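Local coordinates for protein type II restriction enzyme MspI (Moraxella sp., PDB 1SA3) that recognises the double-stranded DNA sequence 5'-CCGG-3' and cleaves it after the first cytosine, leaving 5'-phosphate ends, at residues E[156-161]-E[247-252]. Sequence-based numbering, arbitrary orientation.
Sequences NDQSAK and WTYASG. With nucleotides of chain B.
Q158 lays its side chain across one face of the Y249 ring, an amide-on-ring stack beside the bound DNA in this PDDEXK-clan endonuclease. Q158 is the first residue past helix 146-157, and its positive phi (74°) turns the chain out of the helix. CB starts the contact, 3.7 Å from Y249 CG. CG also lies against Y249 CB and CG. Beyond CG the chain runs extended (chi2 -167°), carrying the amide over the ring with the two planes 22° apart. Q158 CD then packs on Y249 CD2 and CG. OE1 sits over the ring centre, and NE2 comes 3.3 Å from Y249 CD2. NE2 also donates to a water that in turn donates to A250 O. A second water joins Q158 O to T248 OG1.

C5 of DC5 of chain B lies over the opposite ring face, toward the rim, and C6 of DC4 of chain B comes to the ring edge. T248 and Y249 each accept a hydrogen bond from a cytosine: DC5 N4 donates to Y249 O, and DC4 N4 to T248 OG1. The 156-161 segment holds the backbone of the same DNA strand. K161 NZ hydrogen-bonds DC4 OP1, and A160 N donates to OP2 of DC3 of chain B at 3.0 Å.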
loop_
_atom_site.group_PDB
_atom_site.type_symbol
_atom_site.label_atom_id
_atom_site.label_comp_id
_atom_site.label_asym_id
_atom_site.label_seq_id
_atom_site.Cartn_x
_atom_site.Cartn_y
_atom_site.Cartn_z
ATOM N N ASN E 156 15.483 -15.150 11.088
ATOM C CA ASN E 156 16.818 -15.212 11.666
ATOM C C ASN E 156 17.964 -15.148 10.670
ATOM O O ASN E 156 18.994 -14.545 10.958
ATOM C CB ASN E 156 16.969 -16.466 12.531
ATOM C CG ASN E 156 16.247 -16.339 13.852
ATOM O OD1 ASN E 156 16.243 -15.270 14.468
ATOM N ND2 ASN E 156 15.640 -17.429 14.303
ATOM N N ASP E 157 17.796 -15.775 9.509
ATOM C CA ASP E 157 18.842 -15.783 8.493
ATOM C C ASP E 157 18.849 -14.498 7.662
ATOM O O ASP E 157 19.851 -14.165 7.031
ATOM C CB ASP E 157 18.672 -16.987 7.554
ATOM C CG ASP E 157 18.932 -18.320 8.245
ATOM O OD1 ASP E 157 19.490 -18.328 9.357
ATOM O OD2 ASP E 157 18.588 -19.366 7.658
ATOM N N GLN E 158 17.721 -13.794 7.675
ATOM C CA GLN E 158 17.523 -12.552 6.931
ATOM C C GLN E 158 17.357 -12.787 5.432
ATOM O O GLN E 158 17.439 -11.867 4.628
ATOM C CB GLN E 158 18.652 -11.549 7.232
ATOM C CG GLN E 158 18.633 -11.082 8.696
ATOM C CD GLN E 158 19.521 -9.877 8.979
ATOM O OE1 GLN E 158 20.619 -9.756 8.442
ATOM N NE2 GLN E 158 19.055 -8.997 9.846
ATOM N N SER E 159 17.094 -14.039 5.071
ATOM C CA SER E 159 16.862 -14.430 3.692
ATOM C C SER E 159 16.605 -15.927 3.705
ATOM O O SER E 159 16.592 -16.550 4.770
ATOM C CB SER E 159 18.075 -14.133 2.803
ATOM O OG SER E 159 19.023 -15.185 2.875
ATOM N N ALA E 160 16.411 -16.503 2.525
ATOM C CA ALA E 160 16.147 -17.931 2.417
ATOM C C ALA E 160 17.391 -18.670 1.922
ATOM O O ALA E 160 17.319 -19.852 1.586
ATOM C CB ALA E 160 14.985 -18.167 1.459
ATOM N N LYS E 161 18.527 -17.975 1.899
ATOM C CA LYS E 161 19.774 -18.558 1.403
ATOM C C LYS E 161 20.244 -19.837 2.103
ATOM O O LYS E 161 20.964 -20.636 1.508
ATOM C CB LYS E 161 20.905 -17.516 1.428
ATOM C CG LYS E 161 21.490 -17.218 2.803
ATOM C CD LYS E 161 22.639 -16.209 2.713
ATOM C CE LYS E 161 23.308 -15.986 4.067
ATOM N NZ LYS E 161 24.464 -15.052 3.987
ATOM N N TRP E 247 9.989 -11.483 0.287
ATOM C CA TRP E 247 10.420 -11.611 1.678
ATOM C C TRP E 247 11.886 -11.212 1.855
ATOM O O TRP E 247 12.765 -11.738 1.174
ATOM C CB TRP E 247 10.272 -13.066 2.150
ATOM C CG TRP E 247 8.864 -13.583 2.249
ATOM C CD1 TRP E 247 7.796 -13.219 1.493
ATOM C CD2 TRP E 247 8.403 -14.629 3.123
ATOM N NE1 TRP E 247 6.693 -13.973 1.833
ATOM C CE2 TRP E 247 7.040 -14.845 2.834
ATOM C CE3 TRP E 247 9.018 -15.402 4.119
ATOM C CZ2 TRP E 247 6.273 -15.806 3.504
ATOM C CZ3 TRP E 247 8.253 -16.363 4.788
ATOM C CH2 TRP E 247 6.894 -16.551 4.473
ATOM N N THR E 248 12.161 -10.296 2.774
ATOM C CA THR E 248 13.544 -9.907 3.022
ATOM C C THR E 248 13.675 -9.457 4.478
ATOM O O THR E 248 12.858 -9.852 5.320
ATOM C CB THR E 248 14.009 -8.811 2.018
ATOM O OG1 THR E 248 15.375 -8.467 2.281
ATOM C CG2 THR E 248 13.133 -7.579 2.115
ATOM N N TYR E 249 14.681 -8.656 4.808
ATOM C CA TYR E 249 14.826 -8.254 6.201
ATOM C C TYR E 249 14.799 -6.756 6.458
ATOM O O TYR E 249 15.144 -5.944 5.590
ATOM C CB TYR E 249 16.110 -8.853 6.810
ATOM C CG TYR E 249 17.399 -8.138 6.446
ATOM C CD1 TYR E 249 18.075 -8.412 5.252
ATOM C CD2 TYR E 249 17.957 -7.199 7.312
ATOM C CE1 TYR E 249 19.283 -7.767 4.941
ATOM C CE2 TYR E 249 19.148 -6.548 7.008
ATOM C CZ TYR E 249 19.807 -6.835 5.831
ATOM O OH TYR E 249 20.987 -6.179 5.563
ATOM N N ALA E 250 14.360 -6.407 7.660
ATOM C CA ALA E 250 14.289 -5.020 8.096
ATOM C C ALA E 250 15.654 -4.741 8.706
ATOM O O ALA E 250 16.120 -5.495 9.557
ATOM C CB ALA E 250 13.186 -4.845 9.148
ATOM N N SER E 251 16.304 -3.676 8.254
ATOM C CA SER E 251 17.632 -3.312 8.746
ATOM C C SER E 251 17.578 -2.309 9.886
ATOM O O SER E 251 18.603 -2.002 10.495
ATOM C CB SER E 251 18.440 -2.682 7.615
ATOM O OG SER E 251 17.727 -1.572 7.099
ATOM N N GLY E 252 16.381 -1.802 10.158
ATOM C CA GLY E 252 16.205 -0.785 11.178
ATOM C C GLY E 252 16.553 -1.046 12.630
ATOM O O GLY E 252 16.897 -0.101 13.340
ATOM P P DC B 3 16.952 -15.432 -0.960
ATOM O OP1 DC B 3 17.582 -16.779 -0.858
ATOM O OP2 DC B 3 15.832 -15.077 -0.045
ATOM O "O5'" DC B 3 18.111 -14.367 -0.771
ATOM C "C5'" DC B 3 19.254 -14.408 -1.618
ATOM C "C4'" DC B 3 20.122 -13.194 -1.393
ATOM O "O4'" DC B 3 19.504 -12.020 -1.969
ATOM C "C3'" DC B 3 20.422 -12.854 0.068
ATOM O "O3'" DC B 3 21.819 -12.587 0.190
ATOM C "C2'" DC B 3 19.616 -11.589 0.316
ATOM C "C1'" DC B 3 19.633 -10.944 -1.057
ATOM N N1 DC B 3 18.567 -9.970 -1.343
ATOM C C2 DC B 3 18.934 -8.700 -1.814
ATOM O O2 DC B 3 20.137 -8.443 -1.964
ATOM N N3 DC B 3 17.973 -7.792 -2.094
ATOM C C4 DC B 3 16.690 -8.104 -1.920
ATOM N N4 DC B 3 15.779 -7.168 -2.208
ATOM C C5 DC B 3 16.284 -9.390 -1.440
ATOM C C6 DC B 3 17.247 -10.283 -1.167
ATOM P P DC B 4 22.439 -12.203 1.615
ATOM O OP1 DC B 4 23.765 -12.870 1.674
ATOM O OP2 DC B 4 21.443 -12.462 2.679
ATOM O "O5'" DC B 4 22.675 -10.632 1.501
ATOM C "C5'" DC B 4 23.554 -10.115 0.502
ATOM C "C4'" DC B 4 23.668 -8.613 0.610
ATOM O "O4'" DC B 4 22.439 -7.991 0.168
ATOM C "C3'" DC B 4 23.955 -8.055 2.007
ATOM O "O3'" DC B 4 24.888 -6.969 1.911
ATOM C "C2'" DC B 4 22.601 -7.524 2.439
ATOM C "C1'" DC B 4 22.064 -7.013 1.121
ATOM N N1 DC B 4 20.604 -6.835 1.064
ATOM C C2 DC B 4 20.099 -5.611 0.613
ATOM O O2 DC B 4 20.899 -4.741 0.228
ATOM N N3 DC B 4 18.759 -5.405 0.608
ATOM C C4 DC B 4 17.936 -6.370 1.024
ATOM N N4 DC B 4 16.621 -6.121 1.023
ATOM C C5 DC B 4 18.424 -7.637 1.466
ATOM C C6 DC B 4 19.754 -7.825 1.466
ATOM P P DC B 5 25.554 -6.359 3.242
ATOM O OP1 DC B 5 26.989 -6.127 2.931
ATOM O OP2 DC B 5 25.181 -7.153 4.435
ATOM O "O5'" DC B 5 24.901 -4.916 3.419
ATOM C "C5'" DC B 5 23.502 -4.724 3.322
ATOM C "C4'" DC B 5 23.203 -3.280 3.004
ATOM O "O4'" DC B 5 21.871 -3.221 2.444
ATOM C "C3'" DC B 5 23.233 -2.315 4.196
ATOM O "O3'" DC B 5 23.942 -1.111 3.882
ATOM C "C2'" DC B 5 21.767 -2.010 4.447
ATOM C "C1'" DC B 5 21.119 -2.217 3.089
ATOM N N1 DC B 5 19.731 -2.686 3.185
ATOM C C2 DC B 5 18.736 -1.891 2.643
ATOM O O2 DC B 5 19.071 -0.867 2.037
ATOM N N3 DC B 5 17.440 -2.253 2.791
ATOM C C4 DC B 5 17.133 -3.382 3.439
ATOM N N4 DC B 5 15.841 -3.691 3.576
ATOM C C5 DC B 5 18.135 -4.239 3.974
ATOM C C6 DC B 5 19.413 -3.859 3.822
HETATM O O HOH W 1 16.808 -10.792 2.241
HETATM O O HOH W 2 16.525 -8.023 10.742
#